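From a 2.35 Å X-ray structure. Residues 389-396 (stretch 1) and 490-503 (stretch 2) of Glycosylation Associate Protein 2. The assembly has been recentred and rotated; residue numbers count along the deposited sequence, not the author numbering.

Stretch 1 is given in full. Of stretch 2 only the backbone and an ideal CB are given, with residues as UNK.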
# COMPACT_ATOMS: atom_id res chain seq x y z
N ILE B 389 20.89 0.89 6.33
CA ILE B 389 19.84 1.87 6.10
C ILE B 389 20.36 2.79 5.01
O ILE B 389 21.30 3.55 5.24
CB ILE B 389 19.50 2.64 7.37
CG1 ILE B 389 18.78 1.72 8.35
CG2 ILE B 389 18.68 3.88 7.05
CD1 ILE B 389 18.52 2.37 9.68
N ILE B 390 19.78 2.69 3.82
CA ILE B 390 20.15 3.52 2.68
C ILE B 390 19.10 4.61 2.56
O ILE B 390 17.94 4.33 2.24
CB ILE B 390 20.25 2.70 1.39
CG1 ILE B 390 21.23 1.55 1.54
CG2 ILE B 390 20.61 3.59 0.21
CD1 ILE B 390 21.26 0.61 0.35
N ILE B 391 19.48 5.86 2.79
CA ILE B 391 18.52 6.95 2.79
C ILE B 391 19.08 8.14 2.03
O ILE B 391 20.30 8.37 2.01
CB ILE B 391 18.11 7.33 4.22
CG1 ILE B 391 19.34 7.39 5.13
CG2 ILE B 391 17.11 6.31 4.77
CD1 ILE B 391 19.06 8.01 6.50
N GLY B 392 18.19 8.90 1.39
CA GLY B 392 18.53 10.12 0.69
C GLY B 392 17.56 11.26 0.94
O GLY B 392 16.34 11.07 0.88
N LYS B 393 18.10 12.45 1.20
CA LYS B 393 17.40 13.67 1.56
C LYS B 393 16.62 13.45 2.85
O LYS B 393 15.39 13.54 2.87
CB LYS B 393 16.48 14.13 0.42
CG LYS B 393 17.20 14.15 -0.93
CD LYS B 393 16.33 14.73 -2.03
CE LYS B 393 17.17 15.15 -3.23
NZ LYS B 393 16.34 15.64 -4.37
N PRO B 394 17.32 13.18 3.96
CA PRO B 394 16.63 12.75 5.18
C PRO B 394 15.77 13.85 5.77
O PRO B 394 16.11 15.03 5.70
CB PRO B 394 17.78 12.38 6.12
CG PRO B 394 18.92 13.25 5.67
CD PRO B 394 18.77 13.35 4.17
N ILE B 395 14.64 13.44 6.35
CA ILE B 395 13.79 14.31 7.15
C ILE B 395 13.59 13.63 8.49
O ILE B 395 12.97 12.56 8.55
CB ILE B 395 12.45 14.59 6.47
CG1 ILE B 395 12.65 15.08 5.04
CG2 ILE B 395 11.67 15.62 7.28
CD1 ILE B 395 11.38 15.21 4.25
N PHE B 396 14.13 14.22 9.56
CA PHE B 396 14.00 13.67 10.90
C PHE B 396 13.35 14.62 11.89
O PHE B 396 12.83 14.16 12.91
CB PHE B 396 15.38 13.29 11.50
CG PHE B 396 16.20 12.34 10.65
CD1 PHE B 396 15.61 11.38 9.85
CD2 PHE B 396 17.60 12.42 10.70
CE1 PHE B 396 16.40 10.51 9.08
CE2 PHE B 396 18.39 11.55 9.94
CZ PHE B 396 17.79 10.60 9.13
N UNK B 490 19.14 23.09 -3.08
CA UNK B 490 18.02 22.97 -2.17
C UNK B 490 17.43 21.56 -2.27
O UNK B 490 17.85 20.74 -3.10
CB UNK B 490 16.96 24.03 -2.47
N UNK B 491 16.43 21.27 -1.42
CA UNK B 491 15.91 19.91 -1.28
C UNK B 491 15.44 19.31 -2.60
O UNK B 491 15.37 18.08 -2.71
CB UNK B 491 14.75 19.90 -0.28
N UNK B 492 15.14 20.12 -3.61
CA UNK B 492 14.56 19.60 -4.84
C UNK B 492 15.49 19.41 -6.02
O UNK B 492 15.07 18.87 -7.05
CB UNK B 492 13.43 20.54 -5.28
N UNK B 493 16.75 19.82 -5.90
CA UNK B 493 17.69 19.73 -7.01
C UNK B 493 18.49 18.43 -6.97
O UNK B 493 18.44 17.65 -6.01
CB UNK B 493 18.64 20.93 -6.99
N UNK B 494 19.27 18.21 -8.04
CA UNK B 494 20.09 17.01 -8.19
C UNK B 494 19.26 15.75 -7.99
O UNK B 494 19.76 14.71 -7.55
CB UNK B 494 21.26 17.03 -7.20
N UNK B 495 17.97 15.83 -8.31
CA UNK B 495 17.08 14.69 -8.09
C UNK B 495 17.23 13.63 -9.17
O UNK B 495 16.97 12.44 -8.92
CB UNK B 495 15.63 15.16 -8.03
N UNK B 496 17.63 14.01 -10.39
CA UNK B 496 18.05 12.98 -11.33
C UNK B 496 19.17 12.13 -10.74
O UNK B 496 19.22 10.91 -10.95
CB UNK B 496 18.50 13.61 -12.65
N UNK B 497 20.04 12.74 -9.94
CA UNK B 497 21.21 12.04 -9.44
C UNK B 497 21.02 11.44 -8.05
O UNK B 497 21.81 10.58 -7.66
CB UNK B 497 22.40 13.00 -9.42
N UNK B 498 20.01 11.88 -7.29
CA UNK B 498 19.68 11.15 -6.07
C UNK B 498 19.34 9.71 -6.42
O UNK B 498 19.74 8.78 -5.72
CB UNK B 498 18.52 11.81 -5.33
N UNK B 499 18.61 9.52 -7.52
CA UNK B 499 18.21 8.18 -7.93
C UNK B 499 19.40 7.30 -8.24
O UNK B 499 19.52 6.19 -7.70
CB UNK B 499 17.29 8.25 -9.15
N UNK B 500 20.30 7.78 -9.11
CA UNK B 500 21.48 7.00 -9.48
C UNK B 500 22.31 6.64 -8.26
O UNK B 500 22.80 5.51 -8.15
CB UNK B 500 22.34 7.77 -10.48
N UNK B 501 22.45 7.57 -7.32
CA UNK B 501 23.19 7.27 -6.10
C UNK B 501 22.50 6.17 -5.30
O UNK B 501 23.14 5.21 -4.86
CB UNK B 501 23.34 8.53 -5.24
N UNK B 502 21.18 6.31 -5.09
CA UNK B 502 20.42 5.35 -4.31
C UNK B 502 20.53 3.95 -4.91
O UNK B 502 20.81 2.98 -4.20
CB UNK B 502 18.95 5.78 -4.22
N UNK B 503 20.31 3.83 -6.22
CA UNK B 503 20.39 2.51 -6.84
C UNK B 503 21.83 2.01 -6.88
O UNK B 503 22.06 0.80 -6.76
CB UNK B 503 19.81 2.55 -8.25

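Strand 389-392 runs nearly antiparallel to helix 495-503, at 173°. Lys 393 follows the strand and reaches along the helix start.

Position 490 opens a type I turn that ends at 493. Its CB has nothing of stretch 1 within 5.5 Å, so many side chains would fit. It is Arg 490.

At 491 CA-to-CB points sideways. A long or ring side chain could still reach Lys 393 and Ile 395. The carbonyl already faces the lysine: Lys 393 NZ donates a hydrogen bond to O of 491 at 3.1 Å. The residue is His 491, chi1 t. Lys 393 CD lies over one face of its ring, and Lys 393 CB is 3.4 Å from His 491 CE1. Both ring nitrogens are hydrogen-bonded elsewhere in the structure.

Position 492 has phi/psi of -101/-5 and room for a CB, so glycine is not demanded. It is Gly 492.

At 493 the CB points away. A polar residue would suit the turn. Asp 493 is found. Asp 493 OD2 takes a weak hydrogen bond from Arg 490 N at 2.8 Å. Asp 493 O takes a weak hydrogen bond from Lys 393 NZ at 3.3 Å.

Position 494 is the N-cap, with positive phi (52°). Glycine, asparagine or aspartate would be common choices. It is Cys 494, pointing sideways.

At 495 the ideal CB is 3.8 Å from Lys 393 NZ. A small or polar side chain would suit. Ser 495 turns its OG back to Gly 492 O in a weak 3.4 Å hydrogen bond.

Positions 496 and 497 are out of reach and tolerate much. They are Ala 496 and Glu 497.

At 498 CB points toward stretch 1, opposite Gly 392. The ideal CB is 4.2 Å from Lys 393 CE, so a compact apolar residue fits. Val 498 CB packs 4.1 Å from Lys 393 CE. A CB on Gly 392 would lie only 3.4 Å from Val 498 CG2.

Positions 499 and 500 do not reach stretch 1, so many side chains would do. They are Gly 499, with room for a CB, and Ala 500.

At 501 CB points sideways, so only a large side chain could reach the strand. Trp 501, chi1 t, brings CH2 to 4.2 Å from Ile 390 CG2 and 3.3 Å from Ile 391 O.

At 502 the ideal CB is 5.2 Å from Ile 390 CG2. Leucine, methionine or an aromatic would suit. Phe 502 CD1 meets Ile 390 CG2 at 3.9 Å, and Ile 390 O lies at the ring edge.

Position 503 points away, so stretch 1 sets no limit there. It is Thr 503.

Stretch 2, residues 490-503: RHGDCSAEVGAWFT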
# COMPACT_ATOMS: atom_id res chain seq x y z
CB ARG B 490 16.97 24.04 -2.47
CG ARG B 490 17.31 25.40 -1.87
CD ARG B 490 17.08 26.51 -2.88
NE ARG B 490 17.83 26.29 -4.12
CZ ARG B 490 19.11 26.61 -4.30
NH1 ARG B 490 19.79 27.19 -3.32
NH2 ARG B 490 19.70 26.36 -5.46
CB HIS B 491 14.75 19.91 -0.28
CG HIS B 491 14.31 18.54 0.15
ND1 HIS B 491 14.97 17.81 1.12
CD2 HIS B 491 13.25 17.78 -0.24
CE1 HIS B 491 14.35 16.66 1.30
NE2 HIS B 491 13.31 16.61 0.49
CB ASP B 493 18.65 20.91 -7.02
CG ASP B 493 17.95 22.22 -6.77
OD1 ASP B 493 17.39 22.78 -7.74
OD2 ASP B 493 17.97 22.68 -5.62
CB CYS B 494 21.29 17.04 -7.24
SG CYS B 494 22.45 18.40 -7.55
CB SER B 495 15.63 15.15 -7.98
OG SER B 495 15.31 16.12 -8.96
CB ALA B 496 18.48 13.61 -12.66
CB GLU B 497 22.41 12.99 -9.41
CG GLU B 497 22.40 14.07 -10.46
CD GLU B 497 22.19 13.57 -11.89
OE1 GLU B 497 22.64 12.45 -12.22
OE2 GLU B 497 21.57 14.33 -12.68
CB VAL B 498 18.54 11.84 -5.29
CG1 VAL B 498 17.28 11.94 -6.09
CG2 VAL B 498 18.25 11.07 -4.01
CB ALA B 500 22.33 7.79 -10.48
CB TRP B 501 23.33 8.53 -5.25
CG TRP B 501 23.94 8.25 -3.91
CD1 TRP B 501 25.26 8.20 -3.61
CD2 TRP B 501 23.24 7.94 -2.69
NE1 TRP B 501 25.44 7.89 -2.28
CE2 TRP B 501 24.22 7.72 -1.70
CE3 TRP B 501 21.89 7.82 -2.34
CZ2 TRP B 501 23.89 7.41 -0.38
CZ3 TRP B 501 21.57 7.51 -1.03
CH2 TRP B 501 22.56 7.30 -0.07
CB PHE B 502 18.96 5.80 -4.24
CG PHE B 502 18.06 4.91 -3.40
CD1 PHE B 502 17.90 5.15 -2.04
CD2 PHE B 502 17.35 3.87 -3.99
CE1 PHE B 502 17.05 4.35 -1.27
CE2 PHE B 502 16.50 3.07 -3.23
CZ PHE B 502 16.36 3.30 -1.87
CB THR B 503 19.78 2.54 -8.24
OG1 THR B 503 20.03 1.27 -8.88
CG2 THR B 503 20.39 3.63 -9.10
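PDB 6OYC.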